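Local coordinates for protein separin (Saccharomyces cerevisiae, PDB 5U1T) that cleaves the Scc1 subunit of cohesin as a caspase-like cysteine protease at the onset of anaphase, and is held inactive by securin through most of the cell cycle, at residues K941-S944 and Q945-D949; I98-L101 and F102-N106; S1189-N1192 and E1193-T1197; N647-L650 and E651-S655; S184-T187 and S188-L192. One frame throughout, in Å; residues are numbered along the deposited sequence.

Contact 1 (K941-S944 and Q945-D949); sequences KVMS and QLEED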
loop_
_atom_site.group_PDB
_atom_site.type_symbol
_atom_site.label_atom_id
_atom_site.label_comp_id
_atom_site.label_asym_id
_atom_site.label_seq_id
_atom_site.Cartn_x
_atom_site.Cartn_y
_atom_site.Cartn_z
ATOM N N LYS A 941 39.320 -15.113 -9.309
ATOM C CA LYS A 941 40.486 -14.611 -10.011
ATOM C C LYS A 941 41.769 -15.288 -9.521
ATOM O O LYS A 941 42.579 -15.781 -10.321
ATOM C CB LYS A 941 40.585 -13.098 -9.839
ATOM C CG LYS A 941 41.738 -12.455 -10.598
ATOM C CD LYS A 941 41.753 -10.913 -10.422
ATOM C CE LYS A 941 42.934 -10.231 -11.166
ATOM N NZ LYS A 941 42.943 -8.736 -10.992
ATOM N N VAL A 942 41.949 -15.314 -8.205
ATOM C CA VAL A 942 43.148 -15.896 -7.642
ATOM C C VAL A 942 43.128 -17.401 -7.862
ATOM O O VAL A 942 44.151 -17.997 -8.193
ATOM C CB VAL A 942 43.300 -15.562 -6.140
ATOM C CG1 VAL A 942 44.276 -16.514 -5.464
ATOM C CG2 VAL A 942 43.771 -14.120 -5.969
ATOM N N MET A 943 41.966 -18.018 -7.712
ATOM C CA MET A 943 41.905 -19.459 -7.841
ATOM C C MET A 943 42.171 -19.844 -9.281
ATOM O O MET A 943 42.759 -20.883 -9.550
ATOM C CB MET A 943 40.556 -20.027 -7.381
ATOM C CG MET A 943 40.650 -21.506 -6.947
ATOM S SD MET A 943 39.192 -22.552 -7.316
ATOM C CE MET A 943 39.802 -24.188 -6.855
ATOM N N SER A 944 41.766 -19.003 -10.216
ATOM C CA SER A 944 41.885 -19.389 -11.607
ATOM C C SER A 944 43.299 -19.164 -12.109
ATOM O O SER A 944 43.773 -19.905 -12.973
ATOM C CB SER A 944 40.900 -18.619 -12.471
ATOM O OG SER A 944 41.423 -17.340 -12.752
ATOM N N GLN A 945 43.959 -18.137 -11.569
ATOM C CA GLN A 945 45.376 -17.871 -11.843
ATOM C C GLN A 945 46.267 -18.997 -11.347
ATOM O O GLN A 945 47.090 -19.525 -12.086
ATOM C CB GLN A 945 45.828 -16.563 -11.189
ATOM C CG GLN A 945 45.198 -15.310 -11.782
ATOM C CD GLN A 945 45.601 -14.035 -11.053
ATOM O OE1 GLN A 945 46.172 -14.072 -9.962
ATOM N NE2 GLN A 945 45.309 -12.896 -11.664
ATOM N N LEU A 946 46.107 -19.348 -10.078
ATOM C CA LEU A 946 46.907 -20.405 -9.492
ATOM C C LEU A 946 46.716 -21.670 -10.302
ATOM O O LEU A 946 47.665 -22.422 -10.548
ATOM C CB LEU A 946 46.521 -20.643 -8.027
ATOM C CG LEU A 946 46.865 -19.486 -7.096
ATOM C CD1 LEU A 946 46.699 -19.880 -5.651
ATOM C CD2 LEU A 946 48.272 -18.988 -7.390
ATOM N N GLU A 947 45.486 -21.879 -10.751
ATOM C CA GLU A 947 45.102 -23.175 -11.270
ATOM C C GLU A 947 45.723 -23.490 -12.620
ATOM O O GLU A 947 45.598 -24.613 -13.102
ATOM C CB GLU A 947 43.585 -23.277 -11.363
ATOM C CG GLU A 947 43.067 -24.569 -10.798
ATOM C CD GLU A 947 41.600 -24.504 -10.450
ATOM O OE1 GLU A 947 41.184 -25.231 -9.506
ATOM O OE2 GLU A 947 40.857 -23.731 -11.117
ATOM N N GLU A 948 46.400 -22.522 -13.232
ATOM C CA GLU A 948 47.025 -22.792 -14.515
ATOM C C GLU A 948 48.511 -23.002 -14.333
ATOM O O GLU A 948 49.266 -23.125 -15.294
ATOM C CB GLU A 948 46.742 -21.669 -15.506
ATOM C CG GLU A 948 47.484 -20.370 -15.273
ATOM C CD GLU A 948 46.771 -19.211 -15.965
ATOM O OE1 GLU A 948 45.515 -19.235 -16.006
ATOM O OE2 GLU A 948 47.455 -18.292 -16.486
ATOM N N ASP A 949 48.926 -23.030 -13.079
ATOM C CA ASP A 949 50.212 -23.600 -12.715
ATOM C C ASP A 949 49.954 -25.039 -12.245
ATOM O O ASP A 949 49.238 -25.270 -11.269
ATOM C CB ASP A 949 50.895 -22.762 -11.630
ATOM C CG ASP A 949 52.256 -23.311 -11.223
ATOM O OD1 ASP A 949 52.600 -24.454 -11.598
ATOM O OD2 ASP A 949 52.997 -22.605 -10.502
#
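Gln945 lies one helical turn beyond Lys941, and its side chain runs back over that residue. Its CB is 3.5 Å from Lys941 O. With CG beside the backbone N (chi1 -67°), the extended chain is aimed back along the helix, and CG comes to 3.0 Å from the same Lys941 O. Gln945 CD is still 3.6 Å from Lys941 O and OE1 4.0 Å from it, while NE2 ends against the lysine methylenes, 3.6 Å from Lys941 CE. The two chains cross at a slant, which suits the exposed Lys941, whose methylenes pack while the amine stays at the surface; Gln945 also touches Lys1018. Besides a weak bond from Ser944 N, Lys941 O accepts Gln945 N and Ser944 OG (3.1 Å), both from one face of its plane; serine's short hydroxyl can turn back onto the main chain. On the buried side, the Val942 and Leu946 side chains run alongside each other, CG1 to CD1 4.2 Å, next to Lys1018 and Ala1015 of helix 1012-1028. The Glu947 N to Met943 O bond is weak, and a type I turn from Leu946 to Asp949 overlaps it. Asp949 caps Phe951 N: a helix end passing through a turn into an N-capped helix.

Contact 2 (I98-L101 and F102-N106); sequences IIFL and FNETN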
loop_
_atom_site.group_PDB
_atom_site.type_symbol
_atom_site.label_atom_id
_atom_site.label_comp_id
_atom_site.label_asym_id
_atom_site.label_seq_id
_atom_site.Cartn_x
_atom_site.Cartn_y
_atom_site.Cartn_z
ATOM N N ILE A 98 -43.411 38.210 -26.964
ATOM C CA ILE A 98 -42.581 38.889 -25.973
ATOM C C ILE A 98 -42.523 38.065 -24.689
ATOM O O ILE A 98 -41.447 37.747 -24.163
ATOM C CB ILE A 98 -43.127 40.314 -25.660
ATOM C CG1 ILE A 98 -42.829 41.284 -26.815
ATOM C CG2 ILE A 98 -42.608 40.839 -24.328
ATOM C CD1 ILE A 98 -43.054 42.739 -26.474
ATOM N N ILE A 99 -43.708 37.730 -24.191
ATOM C CA ILE A 99 -43.862 36.863 -23.028
ATOM C C ILE A 99 -43.121 35.511 -23.200
ATOM O O ILE A 99 -42.416 35.076 -22.296
ATOM C CB ILE A 99 -45.370 36.664 -22.742
ATOM C CG1 ILE A 99 -45.924 37.980 -22.207
ATOM C CG2 ILE A 99 -45.618 35.527 -21.762
ATOM C CD1 ILE A 99 -47.447 38.081 -22.208
ATOM N N PHE A 100 -43.269 34.900 -24.374
ATOM C CA PHE A 100 -42.591 33.661 -24.737
ATOM C C PHE A 100 -41.072 33.818 -24.655
ATOM O O PHE A 100 -40.396 33.009 -24.025
ATOM C CB PHE A 100 -43.028 33.242 -26.140
ATOM C CG PHE A 100 -42.394 31.975 -26.647
ATOM C CD1 PHE A 100 -42.226 30.872 -25.823
ATOM C CD2 PHE A 100 -42.010 31.869 -27.990
ATOM C CE1 PHE A 100 -41.647 29.683 -26.318
ATOM C CE2 PHE A 100 -41.444 30.690 -28.492
ATOM C CZ PHE A 100 -41.259 29.596 -27.652
ATOM N N LEU A 101 -40.554 34.883 -25.265
ATOM C CA LEU A 101 -39.129 35.185 -25.251
ATOM C C LEU A 101 -38.614 35.287 -23.811
ATOM O O LEU A 101 -37.529 34.763 -23.464
ATOM C CB LEU A 101 -38.849 36.489 -26.025
ATOM C CG LEU A 101 -37.384 36.929 -26.216
ATOM C CD1 LEU A 101 -37.209 37.772 -27.476
ATOM C CD2 LEU A 101 -36.825 37.678 -24.992
ATOM N N PHE A 102 -39.397 35.966 -22.979
ATOM C CA PHE A 102 -39.001 36.207 -21.606
ATOM C C PHE A 102 -39.047 34.930 -20.780
ATOM O O PHE A 102 -38.136 34.663 -20.002
ATOM C CB PHE A 102 -39.888 37.245 -20.970
ATOM C CG PHE A 102 -39.476 37.625 -19.590
ATOM C CD1 PHE A 102 -38.573 38.647 -19.387
ATOM C CD2 PHE A 102 -40.007 36.977 -18.486
ATOM C CE1 PHE A 102 -38.202 39.016 -18.111
ATOM C CE2 PHE A 102 -39.641 37.341 -17.202
ATOM C CZ PHE A 102 -38.737 38.362 -17.016
ATOM N N ASN A 103 -40.106 34.149 -20.960
ATOM C CA ASN A 103 -40.301 32.949 -20.171
ATOM C C ASN A 103 -39.223 31.900 -20.443
ATOM O O ASN A 103 -38.838 31.163 -19.556
ATOM C CB ASN A 103 -41.687 32.371 -20.425
ATOM C CG ASN A 103 -42.758 33.113 -19.677
ATOM O OD1 ASN A 103 -42.479 33.864 -18.740
ATOM N ND2 ASN A 103 -43.991 32.917 -20.085
ATOM N N GLU A 104 -38.722 31.884 -21.670
ATOM C CA GLU A 104 -37.736 30.926 -22.094
ATOM C C GLU A 104 -36.338 31.293 -21.647
ATOM O O GLU A 104 -35.411 30.570 -21.931
ATOM C CB GLU A 104 -37.746 30.801 -23.607
ATOM C CG GLU A 104 -39.025 30.286 -24.189
ATOM C CD GLU A 104 -39.123 28.786 -24.115
ATOM O OE1 GLU A 104 -39.578 28.271 -23.082
ATOM O OE2 GLU A 104 -38.747 28.101 -25.081
ATOM N N THR A 105 -36.174 32.404 -20.943
ATOM C CA THR A 105 -34.830 32.926 -20.701
ATOM C C THR A 105 -34.660 33.475 -19.287
ATOM O O THR A 105 -33.674 34.149 -18.998
ATOM C CB THR A 105 -34.478 34.044 -21.723
ATOM O OG1 THR A 105 -35.536 35.035 -21.756
ATOM C CG2 THR A 105 -34.296 33.469 -23.126
ATOM N N ASN A 106 -35.620 33.187 -18.412
ATOM C CA ASN A 106 -35.628 33.735 -17.060
ATOM C C ASN A 106 -36.189 32.738 -16.049
ATOM O O ASN A 106 -37.059 31.938 -16.385
ATOM C CB ASN A 106 -36.475 35.029 -16.983
ATOM C CG ASN A 106 -35.944 36.166 -17.864
ATOM O OD1 ASN A 106 -35.105 36.949 -17.431
ATOM N ND2 ASN A 106 -36.445 36.266 -19.092
#
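Phe100 and Glu104 stand one turn apart where helix 91-103 runs out, a C-terminal helix end whose last carbonyls are taken up partly by side chains. The Glu104 chain folds at its second torsion (chi2 -81°), which brings its carboxylate to the CE1 side of the phenyl ring at a slant, the two planes 23° apart. Glu104 CG comes obliquely to Phe100 CE1 at 3.4 Å, and OE2 lies 3.5 Å from the same CE1. The ring also meets that of His78, while OE2 has a weak hydrogen bond to Asn56 of helix 48-64. With Glu104 cut back to alanine, the Phe100 ring would probably lose its flat neighbour on this side and Asn56 that weak acceptor. Ile99 and Asn103 run alongside each other, with Ile99 CG2 3.5 Å from Asn103 ND2; the branched methyl packs against the amide, whose OD1 is committed to Ala110 N beyond the helix. Leu101 and Ile98, both buried, turn their hydrocarbon to helix 69-87. As the chain leaves the helix, Thr105 replaces the next backbone N-H: its OG1 donates to Leu101 O at 2.6 Å and also bonds Tyr128 OH, which a small hydroxyl residue can do just beyond the last turn. Asn106 finishes the end. Its ND2, also bonded to Tyr128 OH, donates to Phe102 O, which accepts Thr105 N as well; the modelled length of the ND2 bond, 2.5 Å, is doubtfully short. The same ND2 lies 3.2 Å above the plane of the Phe102 ring, over its centre.

Contact 3 (S1189-N1192 and E1193-T1197); sequences SIIN and ESNQT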
loop_
_atom_site.group_PDB
_atom_site.type_symbol
_atom_site.label_atom_id
_atom_site.label_comp_id
_atom_site.label_asym_id
_atom_site.label_seq_id
_atom_site.Cartn_x
_atom_site.Cartn_y
_atom_site.Cartn_z
ATOM N N SER A 1189 17.350 -41.107 -4.569
ATOM C CA SER A 1189 16.604 -41.966 -5.461
ATOM C C SER A 1189 16.264 -43.304 -4.774
ATOM O O SER A 1189 15.105 -43.713 -4.770
ATOM C CB SER A 1189 17.387 -42.195 -6.749
ATOM O OG SER A 1189 17.011 -43.424 -7.349
ATOM N N ILE A 1190 17.272 -43.957 -4.184
ATOM C CA ILE A 1190 17.092 -45.191 -3.421
ATOM C C ILE A 1190 16.116 -45.012 -2.267
ATOM O O ILE A 1190 15.163 -45.782 -2.130
ATOM C CB ILE A 1190 18.431 -45.709 -2.840
ATOM C CG1 ILE A 1190 19.372 -46.183 -3.959
ATOM C CG2 ILE A 1190 18.181 -46.828 -1.840
ATOM C CD1 ILE A 1190 20.819 -46.310 -3.534
ATOM N N ILE A 1191 16.365 -44.000 -1.437
ATOM C CA ILE A 1191 15.499 -43.694 -0.301
ATOM C C ILE A 1191 14.036 -43.412 -0.695
ATOM O O ILE A 1191 13.107 -44.000 -0.124
ATOM C CB ILE A 1191 16.034 -42.496 0.491
ATOM C CG1 ILE A 1191 17.237 -42.919 1.323
ATOM C CG2 ILE A 1191 14.959 -41.938 1.411
ATOM C CD1 ILE A 1191 17.941 -41.767 1.964
ATOM N N ASN A 1192 13.824 -42.520 -1.663
ATOM C CA ASN A 1192 12.465 -42.213 -2.109
ATOM C C ASN A 1192 11.768 -43.421 -2.741
ATOM O O ASN A 1192 10.555 -43.476 -2.756
ATOM C CB ASN A 1192 12.474 -41.036 -3.090
ATOM C CG ASN A 1192 12.906 -39.742 -2.432
ATOM O OD1 ASN A 1192 12.542 -39.458 -1.286
ATOM N ND2 ASN A 1192 13.693 -38.952 -3.146
ATOM N N GLU A 1193 12.523 -44.391 -3.249
ATOM C CA GLU A 1193 11.920 -45.593 -3.823
ATOM C C GLU A 1193 11.516 -46.574 -2.736
ATOM O O GLU A 1193 10.393 -47.067 -2.726
ATOM C CB GLU A 1193 12.873 -46.287 -4.799
ATOM C CG GLU A 1193 12.904 -45.688 -6.206
ATOM C CD GLU A 1193 14.001 -46.298 -7.080
ATOM O OE1 GLU A 1193 14.148 -47.545 -7.073
ATOM O OE2 GLU A 1193 14.727 -45.537 -7.758
ATOM N N SER A 1194 12.446 -46.882 -1.840
ATOM C CA SER A 1194 12.129 -47.716 -0.692
ATOM C C SER A 1194 10.994 -47.093 0.140
ATOM O O SER A 1194 10.101 -47.800 0.600
ATOM C CB SER A 1194 13.367 -47.936 0.177
ATOM O OG SER A 1194 13.039 -48.712 1.319
ATOM N N ASN A 1195 11.039 -45.777 0.327
ATOM C CA ASN A 1195 9.980 -45.081 1.051
ATOM C C ASN A 1195 8.643 -45.411 0.416
ATOM O O ASN A 1195 7.692 -45.820 1.092
ATOM C CB ASN A 1195 10.217 -43.577 1.056
ATOM C CG ASN A 1195 10.990 -43.117 2.267
ATOM O OD1 ASN A 1195 11.331 -43.910 3.117
ATOM N ND2 ASN A 1195 11.276 -41.831 2.343
ATOM N N GLN A 1196 8.615 -45.254 -0.902
ATOM C CA GLN A 1196 7.495 -45.641 -1.744
ATOM C C GLN A 1196 6.994 -47.068 -1.485
ATOM O O GLN A 1196 5.790 -47.287 -1.323
ATOM C CB GLN A 1196 7.905 -45.496 -3.199
ATOM C CG GLN A 1196 7.024 -46.215 -4.148
ATOM C CD GLN A 1196 5.922 -45.320 -4.602
ATOM O OE1 GLN A 1196 6.172 -44.153 -4.933
ATOM N NE2 GLN A 1196 4.683 -45.829 -4.597
ATOM N N THR A 1197 7.910 -48.033 -1.441
ATOM C CA THR A 1197 7.551 -49.446 -1.245
ATOM C C THR A 1197 6.860 -49.661 0.091
ATOM O O THR A 1197 6.237 -50.688 0.335
ATOM C CB THR A 1197 8.787 -50.368 -1.293
ATOM O OG1 THR A 1197 9.691 -50.001 -0.245
ATOM C CG2 THR A 1197 9.495 -50.274 -2.636
#
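Glu1193 reaches back along helix 1180-1198, in the C50 (separase) peptidase region, to Ser1189, one turn earlier. Its CG stands beside the backbone N (chi1 -82°), which directs the extended chain past Ser1189 O, 3.3 Å from CG. The carboxylate thus arrives with OE2 3.1 Å from Ser1189 OG, a weak hydrogen bond donated by the serine. The stronger tie of the acid is its OE1 salt bridge to Arg1225, and Ser1189 OG has a further weak bond to the same arginine: the small hydroxyl can touch both members of the pair, each weakly. Asn1192, out at the surface, meets the next segment chiefly through its main chain, its O accepting Gln1196 N at 3.2 Å. Ile1191 contributes its CG2 methyl, 3.8 Å from Asn1195 ND2, the two side chains keeping abreast. Asparagine suits its place because the other end of that amide, OD1, can accept the loop N-H of Asp1531; its side chain is about 7 Å from that of Cys1497, the probable active-site cysteine. One side of the helix rests on helix 1209-1237, through Ile1190, Glu1193 and Ser1194, while Ile1191 and Asn1195 face the loop at Trp1530 that follows strand 1524-1528.

Contact 4 (N647-L650 and E651-S655); sequences NYLL and EAYLS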
loop_
_atom_site.group_PDB
_atom_site.type_symbol
_atom_site.label_atom_id
_atom_site.label_comp_id
_atom_site.label_asym_id
_atom_site.label_seq_id
_atom_site.Cartn_x
_atom_site.Cartn_y
_atom_site.Cartn_z
ATOM N N ASN A 647 5.260 15.230 -2.922
ATOM C CA ASN A 647 5.310 13.869 -2.394
ATOM C C ASN A 647 5.590 12.831 -3.477
ATOM O O ASN A 647 6.383 11.906 -3.271
ATOM C CB ASN A 647 3.997 13.514 -1.676
ATOM C CG ASN A 647 3.832 11.983 -1.412
ATOM O OD1 ASN A 647 3.657 11.186 -2.345
ATOM N ND2 ASN A 647 3.834 11.594 -0.135
ATOM N N TYR A 648 4.929 12.955 -4.622
ATOM C CA TYR A 648 5.016 11.898 -5.627
ATOM C C TYR A 648 6.307 12.013 -6.443
ATOM O O TYR A 648 6.779 11.021 -7.006
ATOM C CB TYR A 648 3.784 11.906 -6.540
ATOM C CG TYR A 648 2.624 11.107 -5.984
ATOM C CD1 TYR A 648 2.716 9.725 -5.850
ATOM C CD2 TYR A 648 1.438 11.728 -5.589
ATOM C CE1 TYR A 648 1.675 8.983 -5.346
ATOM C CE2 TYR A 648 0.378 10.986 -5.078
ATOM C CZ TYR A 648 0.503 9.615 -4.961
ATOM O OH TYR A 648 -0.530 8.849 -4.465
ATOM N N LEU A 649 6.879 13.210 -6.492
ATOM C CA LEU A 649 8.171 13.397 -7.133
ATOM C C LEU A 649 9.260 12.689 -6.303
ATOM O O LEU A 649 10.186 12.069 -6.842
ATOM C CB LEU A 649 8.472 14.886 -7.287
ATOM C CG LEU A 649 9.772 15.332 -7.950
ATOM C CD1 LEU A 649 9.954 14.709 -9.330
ATOM C CD2 LEU A 649 9.769 16.842 -8.037
ATOM N N LEU A 650 9.113 12.789 -4.985
ATOM C CA LEU A 650 10.025 12.183 -4.029
ATOM C C LEU A 650 10.034 10.659 -4.181
ATOM O O LEU A 650 11.095 10.048 -4.299
ATOM C CB LEU A 650 9.640 12.590 -2.597
ATOM C CG LEU A 650 10.557 12.113 -1.469
ATOM C CD1 LEU A 650 12.012 12.220 -1.910
ATOM C CD2 LEU A 650 10.318 12.883 -0.166
ATOM N N GLU A 651 8.847 10.060 -4.198
ATOM C CA GLU A 651 8.717 8.623 -4.338
ATOM C C GLU A 651 9.241 8.154 -5.693
ATOM O O GLU A 651 9.759 7.050 -5.800
ATOM C CB GLU A 651 7.262 8.201 -4.137
ATOM C CG GLU A 651 6.674 8.622 -2.788
ATOM C CD GLU A 651 7.036 7.667 -1.642
ATOM O OE1 GLU A 651 6.189 6.795 -1.323
ATOM O OE2 GLU A 651 8.155 7.782 -1.056
ATOM N N ALA A 652 9.142 8.989 -6.718
ATOM C CA ALA A 652 9.622 8.621 -8.048
ATOM C C ALA A 652 11.152 8.652 -8.121
ATOM O O ALA A 652 11.760 7.759 -8.700
ATOM C CB ALA A 652 9.023 9.533 -9.107
ATOM N N TYR A 653 11.769 9.681 -7.546
ATOM C CA TYR A 653 13.222 9.717 -7.418
ATOM C C TYR A 653 13.738 8.460 -6.710
ATOM O O TYR A 653 14.661 7.793 -7.190
ATOM C CB TYR A 653 13.664 10.967 -6.662
ATOM C CG TYR A 653 13.647 12.212 -7.507
ATOM C CD1 TYR A 653 13.834 12.137 -8.878
ATOM C CD2 TYR A 653 13.440 13.465 -6.935
ATOM C CE1 TYR A 653 13.817 13.276 -9.665
ATOM C CE2 TYR A 653 13.420 14.616 -7.717
ATOM C CZ TYR A 653 13.611 14.517 -9.081
ATOM O OH TYR A 653 13.590 15.648 -9.863
ATOM N N LEU A 654 13.121 8.138 -5.577
ATOM C CA LEU A 654 13.469 6.954 -4.812
ATOM C C LEU A 654 13.282 5.676 -5.629
ATOM O O LEU A 654 14.171 4.831 -5.656
ATOM C CB LEU A 654 12.647 6.887 -3.532
ATOM C CG LEU A 654 12.885 7.995 -2.504
ATOM C CD1 LEU A 654 11.809 7.938 -1.447
ATOM C CD2 LEU A 654 14.234 7.895 -1.852
ATOM N N SER A 655 12.155 5.522 -6.311
ATOM C CA SER A 655 11.964 4.313 -7.100
ATOM C C SER A 655 13.044 4.177 -8.186
ATOM O O SER A 655 13.410 3.067 -8.580
ATOM C CB SER A 655 10.574 4.293 -7.719
ATOM O OG SER A 655 10.288 3.052 -8.338
#
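Leu649 lies over one face of the Tyr653 ring, a CH-pi contact with CD1 4.0 Å from the centroid of that ring and 27° off its normal. The methyl sits toward the phenol end, 3.7 Å from Tyr653 CZ, while Leu649 CG approaches CE2 at the same distance. CG lies anti to the backbone N (chi1 -179°), which sends the branch forward along the helix to the ring one turn on. A branched aliphatic chain suits this place, since it offers both a methyl and its methine to the flat surface. At the start of the stretch, Asn647 OD1 stands 3.7 Å above the Tyr648 ring plane, shifted toward its rim. That amide and the Glu651 carboxylate are turned 59° apart, and the nearest side-chain approach is Asn647 OD1 to Glu651 CG, 4.0 Å. The polar ends look elsewhere: Asn647 ND2 donates to Leu685 O, and Glu651 OE1 pairs with Lys741. Leu650 and Leu654 add an apolar touch, CD1 to CD1 at 4.3 Å. Helix 642-655 lies among other helices, with Tyr648 against helix 602-617, Leu649 and Ala652 against helix 621-633, Leu650 and Leu654 against helix 659-672, and Tyr653 touching both of the last two.

Contact 5 (S184-T187 and S188-L192); sequences SVTT and SCKVL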
loop_
_atom_site.group_PDB
_atom_site.type_symbol
_atom_site.label_atom_id
_atom_site.label_comp_id
_atom_site.label_asym_id
_atom_site.label_seq_id
_atom_site.Cartn_x
_atom_site.Cartn_y
_atom_site.Cartn_z
ATOM N N SER A 184 -49.031 62.035 -24.921
ATOM C CA SER A 184 -50.013 62.459 -25.907
ATOM C C SER A 184 -51.366 61.750 -25.753
ATOM O O SER A 184 -52.400 62.411 -25.619
ATOM C CB SER A 184 -49.469 62.235 -27.319
ATOM O OG SER A 184 -50.542 62.172 -28.244
ATOM N N VAL A 185 -51.365 60.415 -25.764
ATOM C CA VAL A 185 -52.625 59.667 -25.855
ATOM C C VAL A 185 -53.364 59.484 -24.535
ATOM O O VAL A 185 -54.550 59.167 -24.542
ATOM C CB VAL A 185 -52.417 58.258 -26.445
ATOM C CG1 VAL A 185 -51.966 58.333 -27.885
ATOM C CG2 VAL A 185 -51.430 57.489 -25.609
ATOM N N THR A 186 -52.682 59.668 -23.409
ATOM C CA THR A 186 -53.291 59.348 -22.122
ATOM C C THR A 186 -54.418 60.327 -21.761
ATOM O O THR A 186 -54.353 61.534 -22.053
ATOM C CB THR A 186 -52.237 59.316 -20.988
ATOM O OG1 THR A 186 -52.866 58.955 -19.754
ATOM C CG2 THR A 186 -51.562 60.663 -20.835
ATOM N N THR A 187 -55.469 59.791 -21.144
ATOM C CA THR A 187 -56.596 60.612 -20.738
ATOM C C THR A 187 -56.394 61.075 -19.299
ATOM O O THR A 187 -57.231 61.797 -18.745
ATOM C CB THR A 187 -57.956 59.862 -20.875
ATOM O OG1 THR A 187 -57.889 58.593 -20.219
ATOM C CG2 THR A 187 -58.311 59.631 -22.339
ATOM N N SER A 188 -55.282 60.666 -18.694
ATOM C CA SER A 188 -54.955 61.137 -17.355
ATOM C C SER A 188 -53.459 61.215 -17.091
ATOM O O SER A 188 -52.652 60.664 -17.842
ATOM C CB SER A 188 -55.604 60.245 -16.306
ATOM O OG SER A 188 -55.392 60.786 -15.015
ATOM N N CYS A 189 -53.107 61.912 -16.013
ATOM C CA CYS A 189 -51.726 62.030 -15.549
ATOM C C CYS A 189 -50.767 62.567 -16.600
ATOM O O CYS A 189 -49.581 62.224 -16.579
ATOM C CB CYS A 189 -51.202 60.675 -15.055
ATOM S SG CYS A 189 -52.118 59.985 -13.679
ATOM N N LYS A 190 -51.272 63.391 -17.512
ATOM C CA LYS A 190 -50.446 63.991 -18.559
ATOM C C LYS A 190 -49.237 64.722 -17.944
ATOM O O LYS A 190 -48.118 64.664 -18.469
ATOM C CB LYS A 190 -51.292 64.944 -19.419
ATOM C CG LYS A 190 -52.717 64.442 -19.664
ATOM C CD LYS A 190 -53.304 64.943 -20.981
ATOM C CE LYS A 190 -52.545 64.391 -22.172
ATOM N NZ LYS A 190 -53.211 64.679 -23.466
ATOM N N VAL A 191 -49.468 65.384 -16.812
ATOM C CA VAL A 191 -48.397 66.019 -16.051
ATOM C C VAL A 191 -47.266 65.041 -15.718
ATOM O O VAL A 191 -46.094 65.345 -15.944
ATOM C CB VAL A 191 -48.938 66.643 -14.740
ATOM C CG1 VAL A 191 -49.976 65.742 -14.110
ATOM C CG2 VAL A 191 -47.805 66.901 -13.760
ATOM N N LEU A 192 -47.623 63.871 -15.190
ATOM C CA LEU A 192 -46.642 62.856 -14.794
ATOM C C LEU A 192 -45.744 62.444 -15.949
ATOM O O LEU A 192 -44.520 62.379 -15.808
ATOM C CB LEU A 192 -47.351 61.633 -14.228
ATOM C CG LEU A 192 -47.973 61.876 -12.856
ATOM C CD1 LEU A 192 -48.583 60.596 -12.304
ATOM C CD2 LEU A 192 -46.924 62.433 -11.916
#
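Between Ser184 and Lys190 the chain leaves helix 172-185 at Thr186 (psi 143°), stretches through Ser188, and takes positive phi at Cys189, the N-cap position of helix 190-203. The Lys190 side chain doubles back across this turn, bent at its third torsion (chi3 65°), and NZ donates to Ser184 O at 3.2 Å from above the carbonyl plane. On the way its CE passes Thr186 O at 3.4 Å, and Thr186 CG2 lies 4.1 Å from Lys190 CE, the two side chains running antiparallel past one another. This is a short helix-loop-helix connection in which the first residue of the second helix ties back to a carbonyl in the last turn of the first, beyond which that helix does not continue. Lysine suits the task through its length and charge, and it also makes a cation-pi contact with Phe183. Replacing Lys190 with a leucine would probably leave Ser184 O without this donor and Phe183 without its cation. Inside the loop, Thr186 OG1 donates to a lone pair of Ser188 O, in the carbonyl plane, at 2.6 Å. The other two hydroxyls of the loop bond elsewhere, Thr187 OG1 to Asp147 OD1 and Ser188 OG to Glu231 O.

Contact 4 is the buried one, its centre about 15 Å from that of the chain, and is mainly leucine and tyrosine among helices. Contact 5, its centre about 84 Å from that of the chain, is a surface contact that joins two helices across a loop, with an amine and hydroxyls doing the holding. The others are partly buried. Contacts 1 and 2 each finish a helix, yet contact 1 runs on into another helix, whereas contact 2 closes with threonine and asparagine bonding carbonyls. Contact 3 lies within a continuous helix, as contact 4 does, but is more polar and is the one near the probable active-site cysteine. Contacts 2 and 5 share one side of the chain's centre, opposite contacts 1 and 3.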